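Local structure of endoglucanase, family GH5 (Zobellia galactanivorans, 6GL2) at residues Lys15-Val18 / Leu19-Ala23; Glu292-Ala295 / Arg296-Glu300. The protein probably hydrolyses hemicelluloses such as mixed-linked glucan, as a glycoside hydrolase of family GH5. All blocks are in the same frame, centred on the assembly; numbering follows the deposited sequence. Where two conformers were deposited one is given.

Interaction 1: Lys15-Val18 / Leu19-Ala23; sequences KEFV and LDMGA
F17 and M21, one helical turn apart, make a Met-aromatic contact on the buried side of this turn. The sulfur approaches the ring obliquely, with M21 SD 3.7 Å from F17 CE1 and 67° off the ring normal. In M21, CG lies beside the backbone N (chi1 -72°) and an extended chi2 brings SD to the ring and within 4.2 Å of V18 CG2; the bend at chi3 turns only the terminal methyl. Backbone bonds weaken as the helix ends: L19 N to K15 O (3.1 Å) and D20 N to E16 O (3.0 Å) are regular, whereas M21 N is shared weakly between F17 O and V18 O. G22 then leaves the helix with positive phi, and a water donates to both V18 O (2.7 Å) and G22 O (2.8 Å), bridging the turn. On the outer side the carboxylates of D20 and E16 lie close, like charges with no attraction between them, though E16 has two conformers and the closeness is doubtful. D20 OD2 also makes a long, weak ion pair with R10; an alanine here would probably leave that arginine without this partner. Beneath the helix, F17 meets Y101 edge-to-face and M21 reaches Y101, I103, I146 and C304, so the segment covers strands 101-105, 145-148 and 304-307.

Interaction 2: Glu292-Ala295 / Arg296-Glu300; sequences EFYA and RACAE
Y294 and C298 meet one turn apart through a sulfur-aromatic contact, with C298 SG 3.5 Å from Y294 CE1 and 4.6 Å from the ring centroid. The sulfur stands obliquely to the ring, 58° off its normal. With CG anti to the backbone N (chi1 -169°), Y294 projects its ring away from the helix axis, while C298 SG, beside its own N (chi1 -75°), leans back to meet it at CE1. The ring is also fixed from outside: its OH is hydrogen-bonded to S228 O, and it stacks on W276. The backbone forms an unbroken i to i+4 ladder, from R296 N to E292 O (3.1 Å) through to A299 N to A295 O (2.8 Å). A charge pair on the exposed side, R296 NE with E300 OE2, is less certain because R296 has two conformers, and the oxygen lies well out of the guanidinium plane. F293 and Y294 pack against helix 246-266, as does A297 through L256. One face is thus buried and the other carries charges, as expected of the crossover helix of a beta-alpha-beta unit in a TIM barrel, here the unit 271-276, 284-301 and 304-307.

In the fold
Two helices of one TIM barrel make a similar contact: in both, an aromatic ring and a sulfur four residues on meet obliquely on the buried face. In interaction 1 that face lies against one end of the barrel; at the end of its helix, weak bonds and a water follow the regular ones before the chain passes on to strand 24-26. Interaction 2 lies in the later half of helix 284-301, still within regular helix. Both outer faces are charged, with like charges (E16, D20) in the first and opposite ones (R296, E300) in the second. Their elements differ, but strand 304-307 joins them: it follows helix 284-301, and its C304 touches V18 and M21. Interactions 1 and 2 do not touch, their nearest atoms being about 5 Å apart.

Interaction 1: Lys15-Val18 / Leu19-Ala23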
loop_
_atom_site.group_PDB
_atom_site.type_symbol
_atom_site.label_atom_id
_atom_site.label_comp_id
_atom_site.label_asym_id
_atom_site.label_seq_id
_atom_site.Cartn_x
_atom_site.Cartn_y
_atom_site.Cartn_z
ATOM N N LYS A 15 -3.895 15.784 -5.144
ATOM C CA LYS A 15 -4.969 15.772 -4.171
ATOM C C LYS A 15 -6.317 15.403 -4.815
ATOM O O LYS A 15 -7.165 14.704 -4.213
ATOM C CB LYS A 15 -5.063 17.076 -3.400
ATOM C CG LYS A 15 -3.868 17.248 -2.451
ATOM C CD LYS A 15 -3.970 18.455 -1.542
ATOM C CE LYS A 15 -2.765 18.563 -0.599
ATOM N NZ LYS A 15 -2.828 19.917 0.088
ATOM N N GLU A 16 -6.583 15.891 -6.172
ATOM C CA GLU A 16 -7.793 15.493 -6.831
ATOM C C GLU A 16 -7.746 13.998 -7.246
ATOM O O GLU A 16 -8.776 13.357 -7.275
ATOM C CB GLU A 16 -8.066 16.411 -8.003
ATOM C CG GLU A 16 -9.384 16.154 -8.669
ATOM C CD GLU A 16 -10.622 16.176 -7.744
ATOM O OE1 GLU A 16 -10.832 17.128 -6.912
ATOM O OE2 GLU A 16 -11.405 15.192 -7.836
ATOM N N PHE A 17 -6.575 13.570 -7.689
ATOM C CA PHE A 17 -6.388 12.124 -8.001
ATOM C C PHE A 17 -6.730 11.257 -6.794
ATOM O O PHE A 17 -7.493 10.272 -6.969
ATOM C CB PHE A 17 -4.987 11.999 -8.448
ATOM C CG PHE A 17 -4.624 10.620 -8.965
ATOM C CD1 PHE A 17 -4.219 9.584 -8.088
ATOM C CD2 PHE A 17 -4.614 10.341 -10.329
ATOM C CE1 PHE A 17 -3.883 8.343 -8.582
ATOM C CE2 PHE A 17 -4.274 9.105 -10.835
ATOM C CZ PHE A 17 -3.876 8.111 -9.931
ATOM N N VAL A 18 -6.302 11.598 -5.607
ATOM C CA VAL A 18 -6.563 10.796 -4.463
ATOM C C VAL A 18 -8.023 10.773 -4.091
ATOM O O VAL A 18 -8.568 9.819 -3.648
ATOM C CB VAL A 18 -5.605 11.158 -3.276
ATOM C CG1 VAL A 18 -6.046 10.591 -1.948
ATOM C CG2 VAL A 18 -4.188 10.725 -3.632
ATOM N N LEU A 19 -8.692 11.962 -4.235
ATOM C CA LEU A 19 -10.164 11.934 -4.095
ATOM C C LEU A 19 -10.802 10.947 -5.079
ATOM O O LEU A 19 -11.734 10.186 -4.702
ATOM C CB LEU A 19 -10.794 13.323 -4.263
ATOM C CG LEU A 19 -10.369 14.335 -3.197
ATOM C CD1 LEU A 19 -11.036 15.653 -3.548
ATOM C CD2 LEU A 19 -10.805 13.934 -1.836
ATOM N N ASP A 20 -10.359 11.008 -6.331
ATOM C CA ASP A 20 -10.940 10.096 -7.363
ATOM C C ASP A 20 -10.684 8.594 -7.079
ATOM O O ASP A 20 -11.507 7.790 -7.447
ATOM C CB ASP A 20 -10.311 10.414 -8.703
ATOM C CG ASP A 20 -10.761 11.750 -9.294
ATOM O OD1 ASP A 20 -11.625 12.430 -8.703
ATOM O OD2 ASP A 20 -10.128 12.109 -10.330
ATOM N N MET A 21 -9.666 8.317 -6.290
ATOM C CA MET A 21 -9.336 6.919 -5.909
ATOM C C MET A 21 -10.469 6.345 -4.977
ATOM O O MET A 21 -10.481 5.119 -4.792
ATOM C CB MET A 21 -7.985 6.827 -5.247
ATOM C CG MET A 21 -6.846 7.019 -6.185
ATOM S SD MET A 21 -5.248 7.092 -5.340
ATOM C CE MET A 21 -5.063 5.406 -4.745
ATOM N N GLY A 22 -11.312 7.181 -4.323
ATOM C CA GLY A 22 -12.355 6.653 -3.557
ATOM C C GLY A 22 -11.818 5.849 -2.350
ATOM O O GLY A 22 -10.890 6.280 -1.663
ATOM N N ALA A 23 -12.436 4.689 -2.112
ATOM C CA ALA A 23 -12.007 3.774 -1.082
ATOM C C ALA A 23 -11.355 2.583 -1.754
ATOM O O ALA A 23 -11.735 2.185 -2.884
ATOM C CB ALA A 23 -13.169 3.296 -0.248
HETATM O O HOH W 1 -10.224 8.956 -1.644
#

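Interaction 2: Glu292-Ala295 / Arg296-Glu300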
loop_
_atom_site.group_PDB
_atom_site.type_symbol
_atom_site.label_atom_id
_atom_site.label_comp_id
_atom_site.label_asym_id
_atom_site.label_seq_id
_atom_site.Cartn_x
_atom_site.Cartn_y
_atom_site.Cartn_z
ATOM N N GLU A 292 -16.402 2.208 10.225
ATOM C CA GLU A 292 -17.242 3.346 9.821
ATOM C C GLU A 292 -16.559 4.693 10.136
ATOM O O GLU A 292 -16.514 5.599 9.331
ATOM C CB GLU A 292 -18.587 3.267 10.621
ATOM C CG GLU A 292 -19.650 2.266 10.121
ATOM C CD GLU A 292 -20.822 2.045 11.041
ATOM O OE1 GLU A 292 -20.748 2.498 12.216
ATOM O OE2 GLU A 292 -21.810 1.360 10.605
ATOM N N PHE A 293 -16.057 4.773 11.374
ATOM C CA PHE A 293 -15.491 6.044 11.893
ATOM C C PHE A 293 -14.153 6.403 11.206
ATOM O O PHE A 293 -13.887 7.481 10.765
ATOM C CB PHE A 293 -15.263 5.952 13.383
ATOM C CG PHE A 293 -14.898 7.278 14.016
ATOM C CD1 PHE A 293 -15.874 8.209 14.470
ATOM C CD2 PHE A 293 -13.573 7.674 14.095
ATOM C CE1 PHE A 293 -15.496 9.412 15.044
ATOM C CE2 PHE A 293 -13.201 8.927 14.672
ATOM C CZ PHE A 293 -14.168 9.787 15.128
ATOM N N TYR A 294 -13.345 5.338 11.075
ATOM C CA TYR A 294 -12.015 5.524 10.444
ATOM C C TYR A 294 -12.170 6.032 9.012
ATOM O O TYR A 294 -11.516 6.931 8.542
ATOM C CB TYR A 294 -11.237 4.178 10.628
ATOM C CG TYR A 294 -9.738 4.246 10.284
ATOM C CD1 TYR A 294 -9.336 4.503 8.988
ATOM C CD2 TYR A 294 -8.767 3.986 11.222
ATOM C CE1 TYR A 294 -8.010 4.567 8.637
ATOM C CE2 TYR A 294 -7.425 4.057 10.886
ATOM C CZ TYR A 294 -7.028 4.296 9.545
ATOM O OH TYR A 294 -5.699 4.376 9.206
ATOM N N ALA A 295 -13.000 5.262 8.243
ATOM C CA ALA A 295 -13.151 5.541 6.835
ATOM C C ALA A 295 -13.740 6.983 6.644
ATOM O O ALA A 295 -13.285 7.749 5.788
ATOM C CB ALA A 295 -14.016 4.493 6.136
ATOM N N ARG A 296 -14.739 7.331 7.447
ATOM C CA ARG A 296 -15.373 8.673 7.410
ATOM C C ARG A 296 -14.284 9.726 7.705
ATOM O O ARG A 296 -14.203 10.721 7.039
ATOM C CB ARG A 296 -16.551 8.754 8.387
ATOM C CG ARG A 296 -17.089 10.160 8.723
ATOM C CD ARG A 296 -18.202 10.136 9.805
ATOM N NE ARG A 296 -18.842 11.458 9.901
ATOM C CZ ARG A 296 -19.979 11.805 9.286
ATOM N NH1 ARG A 296 -20.725 10.911 8.683
ATOM N NH2 ARG A 296 -20.417 13.053 9.395
ATOM N N ALA A 297 -13.447 9.465 8.713
ATOM C CA ALA A 297 -12.427 10.425 9.143
ATOM C C ALA A 297 -11.398 10.669 8.030
ATOM O O ALA A 297 -10.953 11.752 7.730
ATOM C CB ALA A 297 -11.785 10.030 10.424
ATOM N N CYS A 298 -11.064 9.568 7.317
ATOM C CA CYS A 298 -10.190 9.699 6.170
ATOM C C CYS A 298 -10.872 10.464 5.055
ATOM O O CYS A 298 -10.264 11.378 4.473
ATOM C CB CYS A 298 -9.764 8.274 5.640
ATOM S SG CYS A 298 -8.536 7.467 6.679
ATOM N N ALA A 299 -12.110 10.108 4.722
ATOM C CA ALA A 299 -12.818 10.760 3.631
ATOM C C ALA A 299 -12.960 12.286 3.900
ATOM O O ALA A 299 -12.700 13.069 2.989
ATOM C CB ALA A 299 -14.174 10.130 3.431
ATOM N N GLU A 300 -13.221 12.677 5.132
ATOM C CA GLU A 300 -13.341 14.106 5.496
ATOM C C GLU A 300 -12.054 14.860 5.317
ATOM O O GLU A 300 -12.073 16.071 5.073
ATOM C CB GLU A 300 -13.869 14.230 6.925
ATOM C CG GLU A 300 -15.308 13.711 6.930
ATOM C CD GLU A 300 -16.133 13.926 8.156
ATOM O OE1 GLU A 300 -15.571 14.183 9.239
ATOM O OE2 GLU A 300 -17.375 13.785 7.956
#